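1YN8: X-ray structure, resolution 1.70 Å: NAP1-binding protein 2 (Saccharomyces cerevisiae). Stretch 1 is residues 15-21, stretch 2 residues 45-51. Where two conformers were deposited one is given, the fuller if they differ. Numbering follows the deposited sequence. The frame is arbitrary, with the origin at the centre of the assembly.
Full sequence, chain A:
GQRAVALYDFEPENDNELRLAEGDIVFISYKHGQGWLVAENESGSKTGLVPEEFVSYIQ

Stretch 1 (15-21) DNELRLA
Stretch 2 45-51: SKTGLVP

Residues 15-21 form an irregular but largely extended segment that crosses the strand 47-51; the end-to-end vectors, CA of 16 to 20 against CA of 46 to 50, lie 85° apart. The backbones are joined by a single beta bridge, Glu17 with Leu49 (CA to CA 4.4 Å), and Leu18 CA lies 4.6 Å from Gly48 CA. Together the stretches bury 384 Å², both sides summed.

Asp15 (phi/psi -67/-17) makes no contact. Asn16 keeps a similar turn-like backbone (-83/-17), and its carbonyl accepts the first hydrogen bond: Leu49 N to Asn16 O is 3.0 Å with an N-H...O angle of 175°, almost perfectly linear. Its side chain (chi1 -147°, between wells; chi2 -11°) starts sideways, but its end comes nearer, placing Asn16 OD1 3.6 Å from Leu49 CD1. This is a van der Waals contact, since a methyl carbon offers the amide oxygen no conventional hydrogen bond. Leu49 (-87/138) has chi1 -80° (m) and chi2 73° (p).

At Glu17 the chain extends (-99/143). Glu17 CA lies 3.2 Å from Leu49 O, a CA-H...O contact with 128° at the hydrogen, supplementing the bridge. The side chain (m, t, chi3 17°) leads away at its end, so the residue contributes mainly through backbone.

Leu18 (-98/120) donates the second hydrogen bond, Leu18 N to Leu49 O, 2.9 Å and 161°. Both polar backbone groups of Leu49 are thus engaged by the residues flanking Glu17. The Leu18 side chain (t, p) points toward stretch 2. Leu18 CB sits 3.9 Å from Gly48 CA, while Leu18 CD1 is 4.1 Å from Lys46 CB; the Lys46 side chain (m, t, t, t) then leads away. Gly48, nearly fully extended at -178/-175, permits this close approach: an ideal CB there would lie only 3.1 Å from Asn16 O and 3.2 Å from Leu18 N. Two residues further along the strand, Val50 (-132/156, chi1 m) brings its CG1 to 3.9 Å from Leu18 CB in an apolar contact.

Arg19 (-63/136; t, t, m, chi4 -81°) points away and makes no contact with stretch 2; its guanidinium is hydrogen-bonded elsewhere in the structure. Leu20 (-123/150; m, t) turns back toward the strand, and Leu20 CD1 reaches Val50 CG1 at 4.0 Å. That one valine methyl therefore packs against both leucines, extending the hydrophobic contact beyond the bridge. Ala21 (-115/144) continues out of reach.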

ATOM      1  N   ASP A  15      -5.515  12.868   3.064  1.00 40.48           N
ATOM      2  CA  ASP A  15      -6.667  12.079   2.600  1.00 40.11           C
ATOM      3  C   ASP A  15      -6.392  11.176   1.385  1.00 38.33           C
ATOM      4  O   ASP A  15      -7.178  10.276   1.094  1.00 39.34           O
ATOM      5  CB  ASP A  15      -7.859  13.003   2.270  1.00 40.37           C
ATOM      6  CG  ASP A  15      -8.829  13.147   3.429  1.00 44.32           C
ATOM      7  OD1 ASP A  15      -8.674  12.430   4.446  1.00 49.09           O
ATOM      8  OD2 ASP A  15      -9.759  13.980   3.324  1.00 48.94           O
ATOM      9  N   ASN A  16      -5.300  11.437   0.676  1.00 35.48           N
ATOM     10  CA  ASN A  16      -4.925  10.677  -0.516  1.00 34.05           C
ATOM     11  C   ASN A  16      -4.167   9.368  -0.163  1.00 31.45           C
ATOM     12  O   ASN A  16      -4.065   8.471  -0.999  1.00 28.90           O
ATOM     13  CB  ASN A  16      -4.021  11.578  -1.387  1.00 34.71           C
ATOM     14  CG  ASN A  16      -4.178  11.340  -2.874  1.00 38.90           C
ATOM     15  OD1 ASN A  16      -4.799  10.371  -3.320  1.00 46.37           O
ATOM     16  ND2 ASN A  16      -3.613  12.243  -3.660  1.00 44.50           N
ATOM     17  N   GLU A  17      -3.653   9.283   1.072  1.00 30.25           N
ATOM     18  CA  GLU A  17      -2.768   8.192   1.513  1.00 30.23           C
ATOM     19  C   GLU A  17      -3.541   7.112   2.303  1.00 29.84           C
ATOM     20  O   GLU A  17      -4.488   7.432   3.039  1.00 30.01           O
ATOM     21  CB  GLU A  17      -1.594   8.763   2.323  1.00 29.53           C
ATOM     22  CG  GLU A  17      -0.717   9.761   1.524  1.00 30.31           C
ATOM     23  CD  GLU A  17       0.279  10.575   2.361  1.00 32.60           C
ATOM     24  OE1 GLU A  17       0.589  10.231   3.526  1.00 34.70           O
ATOM     25  OE2 GLU A  17       0.746  11.619   1.835  1.00 37.29           O
ATOM     26  N   LEU A  18      -3.174   5.839   2.111  1.00 28.37           N
ATOM     27  CA  LEU A  18      -3.846   4.694   2.732  1.00 28.57           C
ATOM     28  C   LEU A  18      -3.090   4.237   3.978  1.00 28.50           C
ATOM     29  O   LEU A  18      -1.940   3.830   3.871  1.00 27.92           O
ATOM     30  CB  LEU A  18      -3.917   3.513   1.743  1.00 29.09           C
ATOM     31  CG  LEU A  18      -4.669   2.235   2.153  1.00 29.21           C
ATOM     32  CD1 LEU A  18      -6.194   2.504   2.155  1.00 31.18           C
ATOM     33  CD2 LEU A  18      -4.341   1.033   1.282  1.00 28.88           C
ATOM     34  N   ARG A  19      -3.736   4.255   5.139  1.00 28.17           N
ATOM     35  CA  ARG A  19      -3.079   3.809   6.383  1.00 28.65           C
ATOM     36  C   ARG A  19      -2.694   2.326   6.299  1.00 28.18           C
ATOM     37  O   ARG A  19      -3.491   1.481   5.874  1.00 28.40           O
ATOM     38  CB  ARG A  19      -3.988   4.029   7.600  1.00 28.67           C
ATOM     39  CG  ARG A  19      -3.444   3.453   8.927  1.00 28.82           C
ATOM     40  CD  ARG A  19      -4.326   3.759  10.148  1.00 31.73           C
ATOM     41  NE  ARG A  19      -4.432   5.187  10.480  1.00 33.93           N
ATOM     42  CZ  ARG A  19      -3.539   5.900  11.163  1.00 37.24           C
ATOM     43  NH1 ARG A  19      -2.409   5.356  11.623  1.00 38.93           N
ATOM     44  NH2 ARG A  19      -3.784   7.184  11.396  1.00 38.62           N
ATOM     45  N   LEU A  20      -1.475   2.005   6.747  1.00 26.12           N
ATOM     46  CA  LEU A  20      -1.047   0.628   6.865  1.00 25.01           C
ATOM     47  C   LEU A  20      -0.622   0.305   8.302  1.00 24.05           C
ATOM     48  O   LEU A  20      -0.157   1.166   9.063  1.00 25.63           O
ATOM     49  CB  LEU A  20       0.150   0.323   5.922  1.00 24.92           C
ATOM     50  CG  LEU A  20       0.074   0.589   4.410  1.00 27.06           C
ATOM     51  CD1 LEU A  20       1.477   0.355   3.778  1.00 24.97           C
ATOM     52  CD2 LEU A  20      -0.970  -0.242   3.688  1.00 31.49           C
ATOM     53  N   ALA A  21      -0.819  -0.957   8.646  1.00 23.91           N
ATOM     54  CA  ALA A  21      -0.181  -1.589   9.783  1.00 22.72           C
ATOM     55  C   ALA A  21       0.760  -2.723   9.302  1.00 22.87           C
ATOM     56  O   ALA A  21       0.455  -3.463   8.333  1.00 22.38           O
ATOM     57  CB  ALA A  21      -1.235  -2.148  10.670  1.00 22.93           C
ATOM     58  N   SER A  45     -12.011  -2.894  -0.379  1.00 22.61           N
ATOM     59  CA  SER A  45     -13.001  -1.859  -0.003  1.00 21.38           C
ATOM     60  C   SER A  45     -12.425  -0.432   0.109  1.00 21.99           C
ATOM     61  O   SER A  45     -13.196   0.539   0.126  1.00 23.48           O
ATOM     62  CB  SER A  45     -13.665  -2.203   1.335  1.00 21.03           C
ATOM     63  OG  SER A  45     -12.677  -2.215   2.348  1.00 22.09           O
ATOM     64  N   LYS A  46     -11.097  -0.315   0.178  1.00 23.83           N
ATOM     65  CA  LYS A  46     -10.429   0.984   0.298  1.00 25.59           C
ATOM     66  C   LYS A  46      -9.165   0.995  -0.554  1.00 24.66           C
ATOM     67  O   LYS A  46      -8.498  -0.046  -0.698  1.00 24.20           O
ATOM     68  CB  LYS A  46     -10.060   1.266   1.768  1.00 23.74           C
ATOM     69  CG  LYS A  46     -11.263   1.404   2.735  1.00 27.78           C
ATOM     70  CD  LYS A  46     -10.722   1.684   4.124  1.00 30.69           C
ATOM     71  CE  LYS A  46     -11.743   1.530   5.230  1.00 34.94           C
ATOM     72  NZ  LYS A  46     -11.013   1.373   6.544  1.00 40.46           N
ATOM     73  N   THR A  47      -8.808   2.151  -1.114  0.50 24.85           N
ATOM     74  CA  THR A  47      -7.588   2.269  -1.925  0.50 24.70           C
ATOM     75  C   THR A  47      -6.941   3.644  -1.737  0.50 23.93           C
ATOM     76  O   THR A  47      -7.634   4.640  -1.539  0.50 24.05           O
ATOM     77  CB  THR A  47      -7.880   2.010  -3.446  0.50 24.46           C
ATOM     78  OG1 THR A  47      -6.674   2.076  -4.232  0.50 26.70           O
ATOM     79  CG2 THR A  47      -8.855   3.020  -3.972  0.50 24.17           C
ATOM     80  N   GLY A  48      -5.615   3.699  -1.822  1.00 23.07           N
ATOM     81  CA  GLY A  48      -4.885   4.973  -1.699  1.00 24.36           C
ATOM     82  C   GLY A  48      -3.385   4.824  -1.882  1.00 23.54           C
ATOM     83  O   GLY A  48      -2.914   3.742  -2.207  1.00 23.50           O
ATOM     84  N   LEU A  49      -2.653   5.916  -1.687  0.50 23.60           N
ATOM     85  CA  LEU A  49      -1.195   5.926  -1.882  0.50 23.02           C
ATOM     86  C   LEU A  49      -0.418   5.489  -0.644  0.50 23.65           C
ATOM     87  O   LEU A  49      -0.724   5.905   0.497  0.50 22.97           O
ATOM     88  CB  LEU A  49      -0.707   7.309  -2.332  0.50 23.36           C
ATOM     89  CG  LEU A  49      -0.888   7.623  -3.821  0.50 21.82           C
ATOM     90  CD1 LEU A  49      -2.345   7.880  -4.160  0.50 23.07           C
ATOM     91  CD2 LEU A  49      -0.045   8.797  -4.227  0.50 21.55           C
ATOM     92  N   VAL A  50       0.607   4.673  -0.894  1.00 23.67           N
ATOM     93  CA  VAL A  50       1.545   4.202   0.148  1.00 25.71           C
ATOM     94  C   VAL A  50       3.008   4.380  -0.341  1.00 24.23           C
ATOM     95  O   VAL A  50       3.264   4.379  -1.559  1.00 22.19           O
ATOM     96  CB  VAL A  50       1.297   2.724   0.506  1.00 25.71           C
ATOM     97  CG1 VAL A  50      -0.192   2.529   0.931  1.00 27.01           C
ATOM     98  CG2 VAL A  50       1.684   1.778  -0.668  1.00 26.79           C
ATOM     99  N   PRO A  51       3.963   4.488   0.596  1.00 23.38           N
ATOM    100  CA  PRO A  51       5.359   4.581   0.165  1.00 23.36           C
ATOM    101  C   PRO A  51       5.857   3.287  -0.545  1.00 23.48           C
ATOM    102  O   PRO A  51       5.606   2.188  -0.057  1.00 22.93           O
ATOM    103  CB  PRO A  51       6.126   4.792   1.486  1.00 23.82           C
ATOM    104  CG  PRO A  51       5.088   5.249   2.497  1.00 24.62           C
ATOM    105  CD  PRO A  51       3.844   4.538   2.064  1.00 22.86           C
TER